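Local coordinates for protein putative non-ribosomal peptide synthetase (Actinomadura parvosata subsp. kistnae, PDB 6M7L) that probably takes part in assembling a peptide natural product, as a condensation-family domain of a non-ribosomal peptide synthetase, at residues 374-379 against 410-415; 318-323 against 370-375; 272-277 against 336-341. One frame throughout, in Å; residues are numbered along the deposited sequence.

Contact 1 of 3, residues 374-379 against 410-415; sequences VALQLD and LWLKLL
Q377 OE1 accepts two N-H groups: the indole NE1 of W411, 2.9 Å away, and the backbone N of R298 on strand 292-299. The two strands are neighbours in the mixed sheet that this condensation-type domain builds from 246-253, 424-434, 410-418 and 374-380, and they run parallel in perfect step, V374 facing L410 through to D379 facing L415. Five backbone bonds zip them together, among them Q377 N to L412 O and L414 N to Q377 O, both 2.7 Å.

The indole bond is fairly straight (161° at the hydrogen): NE1 lies in the amide plane of Q377, on a lone pair, and OE1 lies in the ring plane. The amide nevertheless stands almost perpendicular to the indole, at 89°. The Q377 chain bends at chi2 (-53°), turning CD back toward the ring edge. A375 CB sits 3.4 Å from W411 CD1. K413 CE lies over the centre of one face of the indole. An alanine in place of W411 would probably leave Q377 OE1 without one of its two donors and K413 CE without the surface it rests on.

On the opposite face of the sheet, packed against helix 272-288, L376 and L412 lie side by side and point the same way, with L376 CD1 3.9 Å from L412 CG.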
ATOM      1  N   VAL A 374     -29.303   5.226   5.626  1.00 48.83           N
ATOM      2  CA  VAL A 374     -28.139   6.010   6.007  1.00 45.95           C
ATOM      3  C   VAL A 374     -27.051   5.042   6.442  1.00 50.05           C
ATOM      4  O   VAL A 374     -27.322   4.079   7.167  1.00 49.56           O
ATOM      5  CB  VAL A 374     -28.480   7.009   7.132  1.00 48.63           C
ATOM      6  CG1 VAL A 374     -27.242   7.782   7.564  1.00 47.58           C
ATOM      7  CG2 VAL A 374     -29.577   7.957   6.675  1.00 48.95           C
ATOM      8  N   ALA A 375     -25.827   5.283   5.984  1.00 50.96           N
ATOM      9  CA  ALA A 375     -24.693   4.451   6.347  1.00 50.23           C
ATOM     10  C   ALA A 375     -23.555   5.330   6.843  1.00 50.01           C
ATOM     11  O   ALA A 375     -23.440   6.500   6.469  1.00 50.39           O
ATOM     12  CB  ALA A 375     -24.224   3.584   5.172  1.00 50.48           C
ATOM     13  N   LEU A 376     -22.713   4.751   7.695  1.00 50.73           N
ATOM     14  CA  LEU A 376     -21.628   5.479   8.337  1.00 52.76           C
ATOM     15  C   LEU A 376     -20.332   4.697   8.198  1.00 55.21           C
ATOM     16  O   LEU A 376     -20.284   3.503   8.516  1.00 54.97           O
ATOM     17  CB  LEU A 376     -21.938   5.729   9.816  1.00 54.00           C
ATOM     18  CG  LEU A 376     -20.786   6.219  10.696  1.00 54.83           C
ATOM     19  CD1 LEU A 376     -20.238   7.548  10.195  1.00 52.78           C
ATOM     20  CD2 LEU A 376     -21.235   6.328  12.146  1.00 55.36           C
ATOM     21  N   GLN A 377     -19.287   5.371   7.722  1.00 54.02           N
ATOM     22  CA  GLN A 377     -17.935   4.831   7.710  1.00 55.97           C
ATOM     23  C   GLN A 377     -17.040   5.747   8.530  1.00 58.45           C
ATOM     24  O   GLN A 377     -16.991   6.957   8.284  1.00 58.66           O
ATOM     25  CB  GLN A 377     -17.382   4.701   6.286  1.00 48.68           C
ATOM     26  CG  GLN A 377     -18.316   4.045   5.290  1.00 51.28           C
ATOM     27  CD  GLN A 377     -18.839   2.695   5.747  1.00 58.44           C
ATOM     28  OE1 GLN A 377     -20.018   2.385   5.570  1.00 61.15           O
ATOM     29  NE2 GLN A 377     -17.962   1.878   6.323  1.00 46.96           N
ATOM     30  N   LEU A 378     -16.344   5.173   9.506  1.00 57.63           N
ATOM     31  CA  LEU A 378     -15.369   5.897  10.313  1.00 63.50           C
ATOM     32  C   LEU A 378     -14.045   5.157  10.202  1.00 64.59           C
ATOM     33  O   LEU A 378     -13.901   4.048  10.728  1.00 64.48           O
ATOM     34  CB  LEU A 378     -15.829   6.013  11.767  1.00 65.23           C
ATOM     35  CG  LEU A 378     -15.017   6.955  12.658  1.00 63.79           C
ATOM     36  CD1 LEU A 378     -15.935   7.752  13.567  1.00 63.57           C
ATOM     37  CD2 LEU A 378     -13.996   6.182  13.477  1.00 75.75           C
ATOM     38  N   ASP A 379     -13.085   5.766   9.516  1.00 66.15           N
ATOM     39  CA  ASP A 379     -11.811   5.132   9.216  1.00 68.42           C
ATOM     40  C   ASP A 379     -10.675   5.842   9.938  1.00 74.08           C
ATOM     41  O   ASP A 379     -10.660   7.074  10.039  1.00 67.66           O
ATOM     42  CB  ASP A 379     -11.542   5.139   7.711  1.00 63.48           C
ATOM     43  CG  ASP A 379     -12.638   4.458   6.922  1.00 69.40           C
ATOM     44  OD1 ASP A 379     -13.172   3.439   7.407  1.00 75.83           O
ATOM     45  OD2 ASP A 379     -12.968   4.946   5.820  1.00 73.82           O
ATOM     46  N   LEU A 410     -28.008   8.764   2.374  1.00 54.53           N
ATOM     47  CA  LEU A 410     -26.888   9.444   3.000  1.00 53.47           C
ATOM     48  C   LEU A 410     -25.819   8.424   3.357  1.00 56.78           C
ATOM     49  O   LEU A 410     -26.123   7.348   3.878  1.00 52.42           O
ATOM     50  CB  LEU A 410     -27.335  10.205   4.252  1.00 52.49           C
ATOM     51  CG  LEU A 410     -28.354  11.317   4.007  1.00 51.68           C
ATOM     52  CD1 LEU A 410     -29.033  11.723   5.303  1.00 48.66           C
ATOM     53  CD2 LEU A 410     -27.682  12.511   3.345  1.00 52.40           C
ATOM     54  N   TRP A 411     -24.567   8.767   3.066  1.00 50.93           N
ATOM     55  CA  TRP A 411     -23.424   7.924   3.404  1.00 46.58           C
ATOM     56  C   TRP A 411     -22.367   8.830   4.026  1.00 50.98           C
ATOM     57  O   TRP A 411     -21.666   9.558   3.318  1.00 53.15           O
ATOM     58  CB  TRP A 411     -22.887   7.193   2.178  1.00 48.12           C
ATOM     59  CG  TRP A 411     -22.092   5.976   2.530  1.00 54.32           C
ATOM     60  CD1 TRP A 411     -21.797   5.528   3.784  1.00 50.82           C
ATOM     61  CD2 TRP A 411     -21.494   5.044   1.620  1.00 48.31           C
ATOM     62  NE1 TRP A 411     -21.056   4.374   3.713  1.00 49.28           N
ATOM     63  CE2 TRP A 411     -20.851   4.058   2.397  1.00 47.17           C
ATOM     64  CE3 TRP A 411     -21.437   4.949   0.227  1.00 44.53           C
ATOM     65  CZ2 TRP A 411     -20.164   2.989   1.827  1.00 46.36           C
ATOM     66  CZ3 TRP A 411     -20.753   3.889  -0.337  1.00 51.16           C
ATOM     67  CH2 TRP A 411     -20.125   2.922   0.463  1.00 48.50           C
ATOM     68  N   LEU A 412     -22.261   8.791   5.350  1.00 47.10           N
ATOM     69  CA  LEU A 412     -21.311   9.623   6.079  1.00 53.45           C
ATOM     70  C   LEU A 412     -19.992   8.866   6.207  1.00 49.43           C
ATOM     71  O   LEU A 412     -19.909   7.862   6.920  1.00 50.15           O
ATOM     72  CB  LEU A 412     -21.873   9.999   7.446  1.00 47.28           C
ATOM     73  CG  LEU A 412     -20.955  10.840   8.330  1.00 58.55           C
ATOM     74  CD1 LEU A 412     -20.552  12.131   7.629  1.00 55.51           C
ATOM     75  CD2 LEU A 412     -21.637  11.133   9.653  1.00 50.86           C
ATOM     76  N   LYS A 413     -18.966   9.351   5.515  1.00 46.84           N
ATOM     77  CA  LYS A 413     -17.634   8.759   5.533  1.00 50.15           C
ATOM     78  C   LYS A 413     -16.681   9.735   6.207  1.00 52.59           C
ATOM     79  O   LYS A 413     -16.465  10.841   5.700  1.00 53.58           O
ATOM     80  CB  LYS A 413     -17.162   8.444   4.113  1.00 47.75           C
ATOM     81  CG  LYS A 413     -18.097   7.543   3.325  1.00 53.57           C
ATOM     82  CD  LYS A 413     -17.849   7.685   1.829  1.00 51.37           C
ATOM     83  CE  LYS A 413     -18.431   6.515   1.057  1.00 51.01           C
ATOM     84  NZ  LYS A 413     -18.405   6.736  -0.415  1.00 60.86           N
ATOM     85  N   LEU A 414     -16.110   9.333   7.340  1.00 48.49           N
ATOM     86  CA  LEU A 414     -15.283  10.222   8.142  1.00 58.18           C
ATOM     87  C   LEU A 414     -13.924   9.596   8.420  1.00 59.62           C
ATOM     88  O   LEU A 414     -13.811   8.380   8.603  1.00 55.25           O
ATOM     89  CB  LEU A 414     -15.975  10.570   9.465  1.00 57.92           C
ATOM     90  CG  LEU A 414     -17.244  11.408   9.319  1.00 54.31           C
ATOM     91  CD1 LEU A 414     -17.990  11.497  10.637  1.00 53.79           C
ATOM     92  CD2 LEU A 414     -16.893  12.791   8.805  1.00 54.55           C
ATOM     93  N   LEU A 415     -12.897  10.440   8.443  1.00 60.39           N
ATOM     94  CA  LEU A 415     -11.547  10.041   8.816  1.00 62.96           C
ATOM     95  C   LEU A 415     -11.290  10.427  10.266  1.00 67.01           C
ATOM     96  O   LEU A 415     -11.466  11.590  10.647  1.00 65.14           O
ATOM     97  CB  LEU A 415     -10.507  10.694   7.904  1.00 66.09           C
ATOM     98  CG  LEU A 415     -10.240  10.018   6.560  1.00 75.52           C
ATOM     99  CD1 LEU A 415      -9.388  10.917   5.680  1.00 75.82           C
ATOM    100  CD2 LEU A 415      -9.559   8.675   6.770  1.00 79.51           C
TER

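Contact 2 of 3, residues 318-323 against 370-375; sequences WLALPV and PIFQVA
The rings of W318 and F372 make the dense end of this contact. F372 CZ comes to 3.4 Å from W318 CE3, which lies near the F372 plane at the ring's edge, and F372 CE1 follows at 3.7 Å from the same carbon. The side chains cross at about a right angle, but the ring planes are only 35° apart, an oblique pair, and the centroid of the W318 six-membered ring lies 5.7 Å from that of F372. F372 reaches W318 from a first torsion of 57°, which puts CG between the backbone N and the carbonyl carbon; the carbonyl O of P370, two residues earlier in the loop, lies above one face of its ring, toward the rim. W318 is also met in its own plane: A375 CB stands 3.6 Å from W318 CZ3.

Farther along strand 317-324 the packing thins. A320 contributes its methyl, with CB 3.7 Å from I371 CG2 and 4.1 Å from F372 CD2, and I371 itself is partly exposed. Beyond A320 the two segments diverge. The joint is wholly apolar, a loop leading into strand 374-380 laid against the side chains of strand 317-324.

F353 and H369 add further rings around F372, and W215 of helix 207-218 touches L319, A320 and P322. Strand 317-324 pairs with 292-299, whose G296 bonds to V374, while L321 and V323 turn to helix 272-288.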
ATOM      1  N   TRP A 318     -22.539  -5.773   4.432  1.00 58.79           N
ATOM      2  CA  TRP A 318     -23.268  -4.668   5.029  1.00 57.41           C
ATOM      3  C   TRP A 318     -23.873  -5.113   6.352  1.00 53.62           C
ATOM      4  O   TRP A 318     -24.314  -6.258   6.490  1.00 60.04           O
ATOM      5  CB  TRP A 318     -24.355  -4.152   4.085  1.00 51.35           C
ATOM      6  CG  TRP A 318     -23.799  -3.318   2.971  1.00 53.94           C
ATOM      7  CD1 TRP A 318     -23.391  -3.753   1.745  1.00 53.35           C
ATOM      8  CD2 TRP A 318     -23.573  -1.903   2.991  1.00 53.29           C
ATOM      9  NE1 TRP A 318     -22.932  -2.696   0.995  1.00 49.29           N
ATOM     10  CE2 TRP A 318     -23.034  -1.549   1.738  1.00 45.64           C
ATOM     11  CE3 TRP A 318     -23.780  -0.902   3.944  1.00 53.07           C
ATOM     12  CZ2 TRP A 318     -22.700  -0.235   1.415  1.00 45.75           C
ATOM     13  CZ3 TRP A 318     -23.446   0.404   3.621  1.00 50.41           C
ATOM     14  CH2 TRP A 318     -22.912   0.723   2.368  1.00 44.99           C
ATOM     15  N   LEU A 319     -23.884  -4.206   7.324  1.00 49.81           N
ATOM     16  CA  LEU A 319     -24.308  -4.521   8.681  1.00 56.22           C
ATOM     17  C   LEU A 319     -25.300  -3.469   9.151  1.00 57.32           C
ATOM     18  O   LEU A 319     -24.952  -2.289   9.256  1.00 59.46           O
ATOM     19  CB  LEU A 319     -23.106  -4.590   9.626  1.00 59.25           C
ATOM     20  CG  LEU A 319     -23.250  -5.499  10.844  1.00 58.20           C
ATOM     21  CD1 LEU A 319     -23.468  -6.935  10.391  1.00 52.35           C
ATOM     22  CD2 LEU A 319     -22.025  -5.391  11.741  1.00 65.05           C
ATOM     23  N   ALA A 320     -26.528  -3.894   9.432  1.00 51.48           N
ATOM     24  CA  ALA A 320     -27.515  -3.008  10.030  1.00 56.25           C
ATOM     25  C   ALA A 320     -27.217  -2.831  11.512  1.00 61.08           C
ATOM     26  O   ALA A 320     -26.805  -3.776  12.193  1.00 64.70           O
ATOM     27  CB  ALA A 320     -28.926  -3.566   9.838  1.00 49.54           C
ATOM     28  N   LEU A 321     -27.422  -1.614  12.013  1.00 57.32           N
ATOM     29  CA  LEU A 321     -27.144  -1.274  13.409  1.00 52.62           C
ATOM     30  C   LEU A 321     -28.361  -0.592  14.022  1.00 52.54           C
ATOM     31  O   LEU A 321     -28.315   0.594  14.372  1.00 55.45           O
ATOM     32  CB  LEU A 321     -25.906  -0.381  13.511  1.00 58.06           C
ATOM     33  CG  LEU A 321     -24.651  -0.876  12.784  1.00 55.51           C
ATOM     34  CD1 LEU A 321     -23.534   0.149  12.875  1.00 49.22           C
ATOM     35  CD2 LEU A 321     -24.203  -2.219  13.336  1.00 54.78           C
ATOM     36  N   PRO A 322     -29.468  -1.320  14.179  1.00 52.45           N
ATOM     37  CA  PRO A 322     -30.688  -0.698  14.716  1.00 62.26           C
ATOM     38  C   PRO A 322     -30.512  -0.301  16.174  1.00 67.72           C
ATOM     39  O   PRO A 322     -30.089  -1.106  17.008  1.00 65.84           O
ATOM     40  CB  PRO A 322     -31.745  -1.796  14.555  1.00 61.78           C
ATOM     41  CG  PRO A 322     -30.964  -3.058  14.579  1.00 59.19           C
ATOM     42  CD  PRO A 322     -29.668  -2.752  13.892  1.00 52.19           C
ATOM     43  N   VAL A 323     -30.849   0.948  16.477  1.00 66.13           N
ATOM     44  CA  VAL A 323     -30.755   1.491  17.824  1.00 66.58           C
ATOM     45  C   VAL A 323     -32.140   1.957  18.247  1.00 73.40           C
ATOM     46  O   VAL A 323     -32.809   2.687  17.508  1.00 77.85           O
ATOM     47  CB  VAL A 323     -29.737   2.644  17.904  1.00 65.15           C
ATOM     48  CG1 VAL A 323     -29.874   3.384  19.221  1.00 68.40           C
ATOM     49  CG2 VAL A 323     -28.322   2.106  17.738  1.00 61.90           C
ATOM     50  N   PRO A 370     -32.907  -1.232   1.505  1.00 53.59           N
ATOM     51  CA  PRO A 370     -33.547  -2.033   2.555  1.00 54.16           C
ATOM     52  C   PRO A 370     -32.949  -1.780   3.930  1.00 51.43           C
ATOM     53  O   PRO A 370     -31.769  -1.449   4.076  1.00 52.99           O
ATOM     54  CB  PRO A 370     -33.292  -3.478   2.104  1.00 56.99           C
ATOM     55  CG  PRO A 370     -33.004  -3.385   0.643  1.00 55.06           C
ATOM     56  CD  PRO A 370     -32.304  -2.075   0.460  1.00 51.01           C
ATOM     57  N   ILE A 371     -33.803  -1.928   4.945  1.00 50.49           N
ATOM     58  CA  ILE A 371     -33.442  -1.913   6.361  1.00 44.74           C
ATOM     59  C   ILE A 371     -32.873  -0.567   6.799  1.00 48.86           C
ATOM     60  O   ILE A 371     -33.308  -0.002   7.808  1.00 49.58           O
ATOM     61  CB  ILE A 371     -32.470  -3.059   6.697  1.00 54.79           C
ATOM     62  CG1 ILE A 371     -33.085  -4.402   6.295  1.00 51.49           C
ATOM     63  CG2 ILE A 371     -32.154  -3.061   8.185  1.00 51.34           C
ATOM     64  CD1 ILE A 371     -32.233  -5.601   6.649  1.00 56.66           C
ATOM     65  N   PHE A 372     -31.891  -0.044   6.067  1.00 50.12           N
ATOM     66  CA  PHE A 372     -31.343   1.266   6.380  1.00 48.25           C
ATOM     67  C   PHE A 372     -31.154   2.062   5.098  1.00 49.28           C
ATOM     68  O   PHE A 372     -30.941   1.503   4.020  1.00 48.62           O
ATOM     69  CB  PHE A 372     -30.011   1.173   7.152  1.00 54.30           C
ATOM     70  CG  PHE A 372     -28.947   0.378   6.450  1.00 53.47           C
ATOM     71  CD1 PHE A 372     -28.102   0.979   5.531  1.00 47.55           C
ATOM     72  CD2 PHE A 372     -28.781  -0.968   6.724  1.00 54.18           C
ATOM     73  CE1 PHE A 372     -27.123   0.247   4.888  1.00 50.27           C
ATOM     74  CE2 PHE A 372     -27.798  -1.703   6.086  1.00 56.08           C
ATOM     75  CZ  PHE A 372     -26.971  -1.096   5.167  1.00 54.37           C
ATOM     76  N   GLN A 373     -31.249   3.383   5.235  1.00 48.47           N
ATOM     77  CA  GLN A 373     -31.007   4.304   4.139  1.00 50.53           C
ATOM     78  C   GLN A 373     -29.844   5.240   4.412  1.00 53.22           C
ATOM     79  O   GLN A 373     -29.444   5.986   3.509  1.00 57.74           O
ATOM     80  CB  GLN A 373     -32.267   5.136   3.842  1.00 47.84           C
ATOM     81  CG  GLN A 373     -33.482   4.313   3.451  1.00 39.36           C
ATOM     82  CD  GLN A 373     -34.099   3.577   4.624  1.00 43.84           C
ATOM     83  OE1 GLN A 373     -34.303   4.153   5.692  1.00 49.08           O
ATOM     84  NE2 GLN A 373     -34.386   2.293   4.435  1.00 44.16           N
ATOM     85  N   VAL A 374     -29.303   5.226   5.626  1.00 48.83           N
ATOM     86  CA  VAL A 374     -28.139   6.010   6.007  1.00 45.95           C
ATOM     87  C   VAL A 374     -27.051   5.042   6.442  1.00 50.05           C
ATOM     88  O   VAL A 374     -27.322   4.079   7.167  1.00 49.56           O
ATOM     89  CB  VAL A 374     -28.480   7.009   7.132  1.00 48.63           C
ATOM     90  CG1 VAL A 374     -27.242   7.782   7.564  1.00 47.58           C
ATOM     91  CG2 VAL A 374     -29.577   7.957   6.675  1.00 48.95           C
ATOM     92  N   ALA A 375     -25.827   5.283   5.984  1.00 50.96           N
ATOM     93  CA  ALA A 375     -24.693   4.451   6.347  1.00 50.23           C
ATOM     94  C   ALA A 375     -23.555   5.330   6.843  1.00 50.01           C
ATOM     95  O   ALA A 375     -23.440   6.500   6.469  1.00 50.39           O
ATOM     96  CB  ALA A 375     -24.224   3.584   5.172  1.00 50.48           C
TER

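Contact 3 of 3, residues 272-277 against 336-341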
ATOM      1  N   MET A 272     -14.808   5.733  18.483  1.00 62.81           N
ATOM      2  CA  MET A 272     -15.258   6.958  17.829  1.00 61.07           C
ATOM      3  C   MET A 272     -16.424   6.685  16.892  1.00 62.49           C
ATOM      4  O   MET A 272     -17.318   7.528  16.752  1.00 62.77           O
ATOM      5  CB  MET A 272     -14.103   7.611  17.072  1.00 62.53           C
ATOM      6  CG  MET A 272     -13.405   8.707  17.854  1.00 66.84           C
ATOM      7  SD  MET A 272     -14.565   9.971  18.414  1.00 74.19           S
ATOM      8  CE  MET A 272     -15.196  10.575  16.850  1.00 58.58           C
ATOM      9  N   PHE A 273     -16.433   5.515  16.246  1.00 61.71           N
ATOM     10  CA  PHE A 273     -17.593   5.111  15.458  1.00 63.27           C
ATOM     11  C   PHE A 273     -18.856   5.123  16.306  1.00 63.69           C
ATOM     12  O   PHE A 273     -19.902   5.616  15.869  1.00 66.58           O
ATOM     13  CB  PHE A 273     -17.361   3.724  14.855  1.00 59.69           C
ATOM     14  CG  PHE A 273     -18.464   3.261  13.940  1.00 57.48           C
ATOM     15  CD1 PHE A 273     -19.537   2.534  14.432  1.00 62.55           C
ATOM     16  CD2 PHE A 273     -18.421   3.545  12.584  1.00 60.90           C
ATOM     17  CE1 PHE A 273     -20.551   2.107  13.589  1.00 63.85           C
ATOM     18  CE2 PHE A 273     -19.429   3.119  11.737  1.00 60.94           C
ATOM     19  CZ  PHE A 273     -20.496   2.399  12.241  1.00 56.72           C
ATOM     20  N   THR A 274     -18.774   4.596  17.530  1.00 63.27           N
ATOM     21  CA  THR A 274     -19.933   4.590  18.416  1.00 67.52           C
ATOM     22  C   THR A 274     -20.368   6.009  18.765  1.00 64.19           C
ATOM     23  O   THR A 274     -21.566   6.284  18.897  1.00 62.85           O
ATOM     24  CB  THR A 274     -19.618   3.797  19.685  1.00 67.76           C
ATOM     25  OG1 THR A 274     -19.060   2.525  19.330  1.00 67.40           O
ATOM     26  CG2 THR A 274     -20.882   3.573  20.502  1.00 65.45           C
ATOM     27  N   ALA A 275     -19.408   6.926  18.911  1.00 65.62           N
ATOM     28  CA  ALA A 275     -19.753   8.305  19.242  1.00 68.28           C
ATOM     29  C   ALA A 275     -20.484   8.988  18.092  1.00 62.44           C
ATOM     30  O   ALA A 275     -21.483   9.683  18.311  1.00 65.89           O
ATOM     31  CB  ALA A 275     -18.494   9.084  19.617  1.00 60.26           C
ATOM     32  N   VAL A 276     -20.002   8.806  16.861  1.00 64.18           N
ATOM     33  CA  VAL A 276     -20.673   9.402  15.709  1.00 61.87           C
ATOM     34  C   VAL A 276     -21.972   8.664  15.405  1.00 65.22           C
ATOM     35  O   VAL A 276     -22.964   9.271  14.987  1.00 61.46           O
ATOM     36  CB  VAL A 276     -19.728   9.420  14.493  1.00 56.68           C
ATOM     37  CG1 VAL A 276     -20.421  10.033  13.283  1.00 63.69           C
ATOM     38  CG2 VAL A 276     -18.454  10.180  14.825  1.00 56.60           C
ATOM     39  N   HIS A 277     -21.984   7.343  15.607  1.00 63.20           N
ATOM     40  CA  HIS A 277     -23.211   6.568  15.446  1.00 57.19           C
ATOM     41  C   HIS A 277     -24.315   7.105  16.347  1.00 61.61           C
ATOM     42  O   HIS A 277     -25.449   7.317  15.901  1.00 63.64           O
ATOM     43  CB  HIS A 277     -22.925   5.094  15.745  1.00 60.47           C
ATOM     44  CG  HIS A 277     -24.103   4.184  15.582  1.00 58.89           C
ATOM     45  ND1 HIS A 277     -25.361   4.632  15.241  1.00 62.43           N
ATOM     46  CD2 HIS A 277     -24.208   2.840  15.714  1.00 58.99           C
ATOM     47  CE1 HIS A 277     -26.191   3.606  15.176  1.00 66.69           C
ATOM     48  NE2 HIS A 277     -25.515   2.506  15.457  1.00 54.64           N
ATOM     49  N   GLY A 336     -24.370   3.950  24.716  1.00 66.68           N
ATOM     50  CA  GLY A 336     -24.390   2.572  25.180  1.00 68.53           C
ATOM     51  C   GLY A 336     -25.212   1.673  24.277  1.00 68.04           C
ATOM     52  O   GLY A 336     -24.784   0.573  23.922  1.00 67.36           O
ATOM     53  N   ARG A 337     -26.408   2.133  23.893  1.00 68.23           N
ATOM     54  CA  ARG A 337     -27.240   1.354  22.982  1.00 68.96           C
ATOM     55  C   ARG A 337     -26.539   1.146  21.647  1.00 67.99           C
ATOM     56  O   ARG A 337     -26.607   0.059  21.062  1.00 66.69           O
ATOM     57  CB  ARG A 337     -28.590   2.045  22.775  1.00 70.23           C
ATOM     58  CG  ARG A 337     -29.220   2.586  24.046  1.00 69.08           C
ATOM     59  CD  ARG A 337     -30.618   2.034  24.265  1.00 73.86           C
ATOM     60  NE  ARG A 337     -31.299   2.710  25.367  1.00 77.73           N
ATOM     61  CZ  ARG A 337     -32.303   3.568  25.212  1.00 80.42           C
ATOM     62  NH1 ARG A 337     -32.756   3.849  23.998  1.00 77.68           N
ATOM     63  NH2 ARG A 337     -32.860   4.138  26.272  1.00 78.20           N
ATOM     64  N   ALA A 338     -25.857   2.181  21.149  1.00 65.55           N
ATOM     65  CA  ALA A 338     -25.081   2.032  19.923  1.00 62.12           C
ATOM     66  C   ALA A 338     -23.961   1.016  20.104  1.00 65.67           C
ATOM     67  O   ALA A 338     -23.736   0.166  19.233  1.00 64.93           O
ATOM     68  CB  ALA A 338     -24.518   3.387  19.493  1.00 56.16           C
ATOM     69  N   ARG A 339     -23.255   1.083  21.234  1.00 64.33           N
ATOM     70  CA  ARG A 339     -22.167   0.146  21.485  1.00 64.58           C
ATOM     71  C   ARG A 339     -22.677  -1.286  21.576  1.00 66.53           C
ATOM     72  O   ARG A 339     -22.048  -2.212  21.051  1.00 70.28           O
ATOM     73  CB  ARG A 339     -21.432   0.534  22.767  1.00 72.70           C
ATOM     74  CG  ARG A 339     -20.187  -0.287  23.050  1.00 69.97           C
ATOM     75  CD  ARG A 339     -20.175  -0.819  24.477  1.00 79.41           C
ATOM     76  NE  ARG A 339     -20.615   0.179  25.448  1.00 78.42           N
ATOM     77  CZ  ARG A 339     -21.724   0.079  26.174  1.00 76.07           C
ATOM     78  NH1 ARG A 339     -22.505  -0.985  26.047  1.00 70.65           N
ATOM     79  NH2 ARG A 339     -22.049   1.036  27.032  1.00 74.42           N
ATOM     80  N   ASP A 340     -23.826  -1.488  22.230  1.00 71.88           N
ATOM     81  CA  ASP A 340     -24.314  -2.844  22.462  1.00 71.07           C
ATOM     82  C   ASP A 340     -24.789  -3.502  21.173  1.00 72.38           C
ATOM     83  O   ASP A 340     -24.588  -4.707  20.977  1.00 73.37           O
ATOM     84  CB  ASP A 340     -25.436  -2.839  23.500  1.00 69.10           C
ATOM     85  CG  ASP A 340     -24.945  -2.487  24.887  1.00 72.76           C
ATOM     86  OD1 ASP A 340     -25.578  -1.640  25.550  1.00 80.61           O
ATOM     87  OD2 ASP A 340     -23.912  -3.048  25.309  1.00 82.57           O
ATOM     88  N   VAL A 341     -25.428  -2.739  20.283  1.00 63.91           N
ATOM     89  CA  VAL A 341     -25.919  -3.348  19.051  1.00 66.66           C
ATOM     90  C   VAL A 341     -24.765  -3.655  18.109  1.00 65.03           C
ATOM     91  O   VAL A 341     -24.843  -4.595  17.309  1.00 67.33           O
ATOM     92  CB  VAL A 341     -26.982  -2.458  18.379  1.00 63.70           C
ATOM     93  CG1 VAL A 341     -26.358  -1.191  17.818  1.00 61.69           C
ATOM     94  CG2 VAL A 341     -27.702  -3.233  17.286  1.00 55.84           C
TER
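A338 CB fits between T274 and H277, one helical turn apart on helix 272-288. It sits over one face of the imidazole, offset toward the rim, as a CH-pi contact 4.1 Å from the ring centroid and 22° off the normal; the nearest ring atom is H277 CD2, at 3.8 Å. From the other residue T274 CG2 reaches the same methyl, also at 3.8 Å. That threonine methyl, anti to its own backbone N, lies against the backbone of the partner helix as well, 3.5 Å from R339 N and 3.8 Å from R339 CB. V341 CG1 makes a looser approach to H277 NE2, at 4.5 Å. The small A338 side chain is consistent with the spacing of the two short helical segments, whose axes approach to 8.8 Å at an angle of 125°. Between them the contact is apolar.

Around these groups lie further partners. T274 OG1 bonds to the hydroxyl of T271, just before the segment, which would hold the threonine's rotation and with it the direction of CG2. R339 leads its guanidinium away from T274: NE bonds to A268 O, so the arginine ties helix 331-346 to the backbone ahead of helix 272-288, and NH1 forms a salt bridge with D340 OD2, which lies in the guanidinium plane at its edge. G336 O stands above one face of that group.

Farther out, H277 also packs on L321 and V323 of strand 317-324, and V341 meets V323, placing that strand against both helices. Helix 272-288 then passes to the sheet, with V276 on L412 and L414, while helix 255-267 packs against M272 and A275.

How the contacts relate
The three contacts form a compact triangle, with centres about 12 Å apart for contacts 1 and 2 and about 13 Å for the other two pairs. Contacts 1 and 2 share V374 and A375 at the start of strand 374-380, and the rings of W411 and W318 touch between them. Contact 3 reaches contact 1 through M272 and F273 against L378, and contact 2 through H277 against L321 and V323. Along the chain the segments of contacts 3 and 2 alternate (272-277, 318-323, 336-341, 370-375) before contact 1 closes at 410-415. Helix 272-288, the antiparallel pair 292-299/317-324 and the mixed sheet thus pack together within one condensation-family region.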